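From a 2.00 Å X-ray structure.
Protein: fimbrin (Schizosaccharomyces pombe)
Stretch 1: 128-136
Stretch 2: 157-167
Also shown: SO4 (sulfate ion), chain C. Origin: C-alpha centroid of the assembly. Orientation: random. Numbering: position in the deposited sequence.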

ATOM      1  N   ILE A 128       4.382   1.210  -9.151  1.00 23.85           N
ATOM      2  CA  ILE A 128       4.821   2.509  -9.667  1.00 24.85           C
ATOM      3  C   ILE A 128       3.903   3.624  -9.188  1.00 26.66           C
ATOM      4  O   ILE A 128       4.366   4.699  -8.794  1.00 26.64           O
ATOM      5  CB  ILE A 128       4.838   2.544 -11.211  1.00 25.59           C
ATOM      6  CG1 ILE A 128       5.983   1.682 -11.750  1.00 24.80           C
ATOM      7  CG2 ILE A 128       5.001   3.990 -11.701  1.00 27.99           C
ATOM      8  CD1 ILE A 128       6.040   1.637 -13.261  1.00 26.08           C
ATOM      9  N   ARG A 129       2.597   3.366  -9.239  1.00 26.71           N
ATOM     10  CA  ARG A 129       1.599   4.337  -8.806  1.00 26.76           C
ATOM     11  C   ARG A 129       1.749   4.664  -7.329  1.00 27.03           C
ATOM     12  O   ARG A 129       1.659   5.822  -6.940  1.00 28.15           O
ATOM     13  CB  ARG A 129       0.193   3.802  -9.088  1.00 26.03           C
ATOM     14  CG  ARG A 129      -0.943   4.609  -8.466  1.00 26.82           C
ATOM     15  CD  ARG A 129      -2.296   4.112  -8.975  1.00 26.92           C
ATOM     16  NE  ARG A 129      -3.425   4.803  -8.362  1.00 28.59           N
ATOM     17  CZ  ARG A 129      -3.797   4.648  -7.096  1.00 32.12           C
ATOM     18  NH1 ARG A 129      -3.128   3.822  -6.300  1.00 33.89           N
ATOM     19  NH2 ARG A 129      -4.846   5.311  -6.625  1.00 31.52           N
ATOM     20  N   ARG A 130       1.980   3.644  -6.506  1.00 27.42           N
ATOM     21  CA  ARG A 130       2.141   3.847  -5.077  1.00 27.24           C
ATOM     22  C   ARG A 130       3.342   4.741  -4.754  1.00 28.77           C
ATOM     23  O   ARG A 130       3.336   5.454  -3.754  1.00 28.21           O
ATOM     24  CB  ARG A 130       2.292   2.496  -4.363  1.00 28.71           C
ATOM     25  CG  ARG A 130       2.662   2.589  -2.871  1.00 30.01           C
ATOM     26  CD  ARG A 130       1.609   3.345  -2.070  1.00 34.49           C
ATOM     27  NE  ARG A 130       1.991   3.510  -0.666  1.00 37.11           N
ATOM     28  CZ  ARG A 130       2.976   4.298  -0.236  1.00 38.40           C
ATOM     29  NH1 ARG A 130       3.698   5.012  -1.094  1.00 38.84           N
ATOM     30  NH2 ARG A 130       3.252   4.365   1.061  1.00 39.27           N
ATOM     31  N   GLY A 131       4.358   4.718  -5.608  1.00 28.56           N
ATOM     32  CA  GLY A 131       5.543   5.522  -5.360  1.00 31.35           C
ATOM     33  C   GLY A 131       5.554   6.933  -5.929  1.00 33.50           C
ATOM     34  O   GLY A 131       6.354   7.765  -5.502  1.00 32.41           O
ATOM     35  N   LEU A 132       4.660   7.208  -6.874  1.00 34.56           N
ATOM     36  CA  LEU A 132       4.585   8.513  -7.527  1.00 37.01           C
ATOM     37  C   LEU A 132       4.783   9.763  -6.672  1.00 38.53           C
ATOM     38  O   LEU A 132       5.604  10.604  -7.013  1.00 41.00           O
ATOM     39  CB  LEU A 132       3.273   8.632  -8.299  1.00 37.19           C
ATOM     40  CG  LEU A 132       3.106   7.632  -9.442  1.00 38.11           C
ATOM     41  CD1 LEU A 132       1.750   7.844 -10.088  1.00 39.15           C
ATOM     42  CD2 LEU A 132       4.223   7.809 -10.463  1.00 39.39           C
ATOM     43  N   LEU A 133       4.047   9.908  -5.577  1.00 41.55           N
ATOM     44  CA  LEU A 133       4.212  11.102  -4.745  1.00 44.58           C
ATOM     45  C   LEU A 133       5.294  11.004  -3.659  1.00 45.87           C
ATOM     46  O   LEU A 133       5.906  12.007  -3.306  1.00 45.44           O
ATOM     47  CB  LEU A 133       2.875  11.508  -4.109  1.00 45.15           C
ATOM     48  CG  LEU A 133       1.784  12.043  -5.052  1.00 46.81           C
ATOM     49  CD1 LEU A 133       2.372  13.103  -5.972  1.00 44.09           C
ATOM     50  CD2 LEU A 133       1.205  10.910  -5.879  1.00 48.22           C
ATOM     51  N   GLY A 134       5.524   9.806  -3.131  1.00 48.75           N
ATOM     52  CA  GLY A 134       6.546   9.640  -2.106  1.00 51.92           C
ATOM     53  C   GLY A 134       6.094   9.896  -0.677  1.00 53.54           C
ATOM     54  O   GLY A 134       5.090   9.345  -0.235  1.00 54.13           O
ATOM     55  N   LYS A 135       6.840  10.733   0.044  1.00 56.04           N
ATOM     56  CA  LYS A 135       6.537  11.056   1.441  1.00 58.10           C
ATOM     57  C   LYS A 135       5.807  12.389   1.647  1.00 58.56           C
ATOM     58  O   LYS A 135       5.268  12.970   0.702  1.00 59.59           O
ATOM     59  CB  LYS A 135       7.828  11.055   2.268  1.00 59.51           C
ATOM     60  CG  LYS A 135       8.869  12.097   1.835  1.00 61.75           C
ATOM     61  CD  LYS A 135       9.535  11.755   0.486  1.00 61.35           C
ATOM     62  CE  LYS A 135      10.466  10.557   0.623  1.00 62.92           C
ATOM     63  NZ  LYS A 135      11.503  10.780   1.681  1.00 63.70           N
ATOM     64  N   ILE A 136       5.793  12.869   2.887  1.00 59.89           N
ATOM     65  CA  ILE A 136       5.116  14.123   3.211  1.00 60.24           C
ATOM     66  C   ILE A 136       5.981  15.091   4.018  1.00 59.57           C
ATOM     67  O   ILE A 136       6.782  14.682   4.854  1.00 60.02           O
ATOM     68  CB  ILE A 136       3.803  13.863   3.997  1.00 61.11           C
ATOM     69  CG1 ILE A 136       4.111  13.187   5.339  1.00 61.74           C
ATOM     70  CG2 ILE A 136       2.873  12.980   3.171  1.00 61.66           C
ATOM     71  CD1 ILE A 136       2.875  12.946   6.199  1.00 61.80           C
TER
HETATM   72  S   SO4 C9002      -6.378   3.787  -3.373  1.00 86.97           S
HETATM   73  O1  SO4 C9002      -5.564   3.183  -4.637  1.00 87.19           O
HETATM   74  O2  SO4 C9002      -5.482   4.774  -2.801  1.00 86.98           O
HETATM   75  O3  SO4 C9002      -7.516   4.292  -3.769  1.00 86.54           O
HETATM   76  O4  SO4 C9002      -6.471   2.658  -2.485  1.00 87.38           O
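Stretch 2, residues 157-167: FLRLPPEKILL

Small contacts between segments distant in sequence often follow one plan: a few aliphatic side chains make the centre, and a charged pair closes the margin. Two stretches of fimbrin, brought together across at least 22 residues of sequence, illustrate it with only 414 Å² of buried surface, both sides summed.

At the apolar centre Leu133 meets Pro162. Their CA atoms are 6.9 Å apart, both CA-to-CB bonds point toward the opposing stretch, and Leu133 CD2 lies 3.5 Å from Pro162 CB, a tight van der Waals approach. One turn further along stretch 2, the CA-to-CB bond of Leu166 also points toward stretch 1, and Leu166 CD2 comes within 4.1 Å of Leu133 CD1. The two methyl groups of a single leucine thus reach two residues spaced i and i+4, a spacing that places them on the same side of a helix. The helix that holds Glu163 to Leu167, and continues beyond the stretch, is held by backbone hydrogen bonds, among them Leu166 N to Pro162 O at 3.0 Å and Leu167 N to Glu163 O at 3.2 Å.

The register runs antiparallel: as stretch 1 advances from Leu133 to Ile136, its partner steps back from Pro162 to Leu158. Between these two points stretch 1 turns at Gly134, the first residue to leave helical angles, whose phi of 86° and psi of -129° would jam a CB against the preceding carbonyl oxygen. Beyond it, Ile136 packs its CB 3.6 Å from Leu158 CD1, with 7.2 Å between their CA atoms. Leu158 belongs to a type I turn from Phe157 to Leu160, closed by a hydrogen bond from Leu160 N to Phe157 O of 3.1 Å, and the chain then leads through Pro161 into the helix.

The polar edge is formed by Arg129, in the helical part of stretch 1. Its CA-to-CB bond points sideways, but an extended side chain, with chi1 to chi3 all t, carries the guanidinium across to Glu163. There a salt bridge forms: Arg129 NE donates to Glu163 OE2 at 3.0 Å and Arg129 NH2 to Glu163 OE1 at 2.8 Å. The carboxylate approaches near the guanidinium plane, where the N-H groups point, leaving a face free for Pro162, whose CD lies 3.7 Å from Arg129 NH2. Outermost, a sulfate ion, probably from the crystallisation liquor, accepts weak hydrogen bonds through O1 from Arg129 NH1 and NH2, each 3.0 Å long.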

ATOM      1  N   PHE A 157      -5.754  15.066   3.882  1.00 44.11           N
ATOM      2  CA  PHE A 157      -5.463  15.312   2.477  1.00 43.12           C
ATOM      3  C   PHE A 157      -4.274  14.472   2.004  1.00 42.37           C
ATOM      4  O   PHE A 157      -4.328  13.848   0.944  1.00 42.18           O
ATOM      5  CB  PHE A 157      -5.158  16.795   2.265  1.00 43.76           C
ATOM      6  CG  PHE A 157      -4.925  17.165   0.829  1.00 46.12           C
ATOM      7  CD1 PHE A 157      -5.975  17.160  -0.082  1.00 45.76           C
ATOM      8  CD2 PHE A 157      -3.652  17.505   0.380  1.00 46.25           C
ATOM      9  CE1 PHE A 157      -5.763  17.486  -1.420  1.00 46.60           C
ATOM     10  CE2 PHE A 157      -3.431  17.835  -0.959  1.00 46.84           C
ATOM     11  CZ  PHE A 157      -4.490  17.825  -1.860  1.00 47.08           C
ATOM     12  N   LEU A 158      -3.211  14.450   2.805  1.00 41.31           N
ATOM     13  CA  LEU A 158      -2.003  13.707   2.464  1.00 41.44           C
ATOM     14  C   LEU A 158      -2.124  12.189   2.526  1.00 42.36           C
ATOM     15  O   LEU A 158      -1.157  11.481   2.249  1.00 42.58           O
ATOM     16  CB  LEU A 158      -0.832  14.169   3.341  1.00 40.39           C
ATOM     17  CG  LEU A 158      -0.304  15.575   3.044  1.00 40.40           C
ATOM     18  CD1 LEU A 158       0.868  15.889   3.962  1.00 41.22           C
ATOM     19  CD2 LEU A 158       0.115  15.673   1.584  1.00 39.60           C
ATOM     20  N   ARG A 159      -3.301  11.686   2.890  1.00 43.57           N
ATOM     21  CA  ARG A 159      -3.515  10.245   2.935  1.00 44.38           C
ATOM     22  C   ARG A 159      -4.465   9.812   1.830  1.00 42.50           C
ATOM     23  O   ARG A 159      -4.821   8.641   1.722  1.00 42.18           O
ATOM     24  CB  ARG A 159      -4.042   9.812   4.306  1.00 46.97           C
ATOM     25  CG  ARG A 159      -2.943   9.798   5.350  1.00 51.51           C
ATOM     26  CD  ARG A 159      -3.432   9.349   6.702  1.00 55.73           C
ATOM     27  NE  ARG A 159      -4.436  10.251   7.249  1.00 58.28           N
ATOM     28  CZ  ARG A 159      -4.796  10.263   8.528  1.00 60.31           C
ATOM     29  NH1 ARG A 159      -4.223   9.421   9.380  1.00 60.63           N
ATOM     30  NH2 ARG A 159      -5.725  11.113   8.952  1.00 60.11           N
ATOM     31  N   LEU A 160      -4.865  10.774   1.003  1.00 41.76           N
ATOM     32  CA  LEU A 160      -5.755  10.508  -0.115  1.00 38.65           C
ATOM     33  C   LEU A 160      -4.951   9.828  -1.214  1.00 38.36           C
ATOM     34  O   LEU A 160      -3.721   9.874  -1.212  1.00 35.22           O
ATOM     35  CB  LEU A 160      -6.329  11.816  -0.653  1.00 39.60           C
ATOM     36  CG  LEU A 160      -7.243  12.619   0.266  1.00 39.06           C
ATOM     37  CD1 LEU A 160      -7.587  13.939  -0.406  1.00 41.13           C
ATOM     38  CD2 LEU A 160      -8.502  11.817   0.556  1.00 40.77           C
ATOM     39  N   PRO A 161      -5.634   9.175  -2.166  1.00 38.51           N
ATOM     40  CA  PRO A 161      -4.872   8.522  -3.235  1.00 37.81           C
ATOM     41  C   PRO A 161      -4.277   9.599  -4.151  1.00 38.05           C
ATOM     42  O   PRO A 161      -4.746  10.736  -4.154  1.00 36.66           O
ATOM     43  CB  PRO A 161      -5.920   7.657  -3.927  1.00 38.75           C
ATOM     44  CG  PRO A 161      -7.194   8.449  -3.730  1.00 40.19           C
ATOM     45  CD  PRO A 161      -7.079   8.917  -2.298  1.00 38.70           C
ATOM     46  N   PRO A 162      -3.231   9.251  -4.925  1.00 38.05           N
ATOM     47  CA  PRO A 162      -2.553  10.170  -5.852  1.00 37.71           C
ATOM     48  C   PRO A 162      -3.498  11.057  -6.673  1.00 37.17           C
ATOM     49  O   PRO A 162      -3.364  12.285  -6.681  1.00 36.65           O
ATOM     50  CB  PRO A 162      -1.746   9.225  -6.741  1.00 38.35           C
ATOM     51  CG  PRO A 162      -1.388   8.121  -5.801  1.00 39.54           C
ATOM     52  CD  PRO A 162      -2.677   7.888  -5.041  1.00 37.14           C
ATOM     53  N   GLU A 163      -4.455  10.432  -7.357  1.00 35.93           N
ATOM     54  CA  GLU A 163      -5.407  11.166  -8.189  1.00 34.00           C
ATOM     55  C   GLU A 163      -6.173  12.270  -7.459  1.00 34.80           C
ATOM     56  O   GLU A 163      -6.492  13.304  -8.053  1.00 33.86           O
ATOM     57  CB  GLU A 163      -6.413  10.200  -8.835  1.00 35.86           C
ATOM     58  CG  GLU A 163      -5.781   9.115  -9.713  1.00 32.62           C
ATOM     59  CD  GLU A 163      -5.500   7.825  -8.950  1.00 33.18           C
ATOM     60  OE1 GLU A 163      -5.376   7.869  -7.704  1.00 34.01           O
ATOM     61  OE2 GLU A 163      -5.389   6.764  -9.598  1.00 33.10           O
ATOM     62  N   LYS A 164      -6.461  12.070  -6.176  1.00 33.92           N
ATOM     63  CA  LYS A 164      -7.224  13.070  -5.441  1.00 35.21           C
ATOM     64  C   LYS A 164      -6.404  14.193  -4.826  1.00 35.00           C
ATOM     65  O   LYS A 164      -6.953  15.139  -4.258  1.00 32.59           O
ATOM     66  CB  LYS A 164      -8.101  12.387  -4.395  1.00 36.15           C
ATOM     67  CG  LYS A 164      -9.216  11.585  -5.049  1.00 41.26           C
ATOM     68  CD  LYS A 164     -10.055  10.812  -4.047  1.00 45.75           C
ATOM     69  CE  LYS A 164     -11.059   9.922  -4.772  1.00 47.52           C
ATOM     70  NZ  LYS A 164     -11.896   9.137  -3.828  1.00 48.68           N
ATOM     71  N   ILE A 165      -5.088  14.093  -4.945  1.00 35.82           N
ATOM     72  CA  ILE A 165      -4.215  15.145  -4.441  1.00 36.23           C
ATOM     73  C   ILE A 165      -3.767  15.981  -5.639  1.00 34.88           C
ATOM     74  O   ILE A 165      -3.658  17.204  -5.560  1.00 34.48           O
ATOM     75  CB  ILE A 165      -2.968  14.558  -3.741  1.00 38.33           C
ATOM     76  CG1 ILE A 165      -3.376  13.906  -2.419  1.00 38.54           C
ATOM     77  CG2 ILE A 165      -1.936  15.657  -3.496  1.00 37.79           C
ATOM     78  CD1 ILE A 165      -2.227  13.229  -1.690  1.00 41.81           C
ATOM     79  N   LEU A 166      -3.526  15.306  -6.757  1.00 33.10           N
ATOM     80  CA  LEU A 166      -3.076  15.976  -7.964  1.00 31.66           C
ATOM     81  C   LEU A 166      -4.174  16.769  -8.685  1.00 32.71           C
ATOM     82  O   LEU A 166      -3.912  17.845  -9.221  1.00 31.58           O
ATOM     83  CB  LEU A 166      -2.431  14.955  -8.899  1.00 31.43           C
ATOM     84  CG  LEU A 166      -1.107  14.365  -8.385  1.00 31.32           C
ATOM     85  CD1 LEU A 166      -0.631  13.231  -9.297  1.00 27.66           C
ATOM     86  CD2 LEU A 166      -0.061  15.475  -8.321  1.00 30.01           C
ATOM     87  N   LEU A 167      -5.401  16.253  -8.686  1.00 32.40           N
ATOM     88  CA  LEU A 167      -6.508  16.943  -9.341  1.00 34.34           C
ATOM     89  C   LEU A 167      -6.765  18.308  -8.717  1.00 35.11           C
ATOM     90  O   LEU A 167      -6.941  19.293  -9.428  1.00 34.33           O
ATOM     91  CB  LEU A 167      -7.781  16.099  -9.281  1.00 33.66           C
ATOM     92  CG  LEU A 167      -7.781  14.902 -10.231  1.00 34.10           C
ATOM     93  CD1 LEU A 167      -9.054  14.091 -10.029  1.00 37.02           C
ATOM     94  CD2 LEU A 167      -7.668  15.389 -11.671  1.00 34.51           C
TER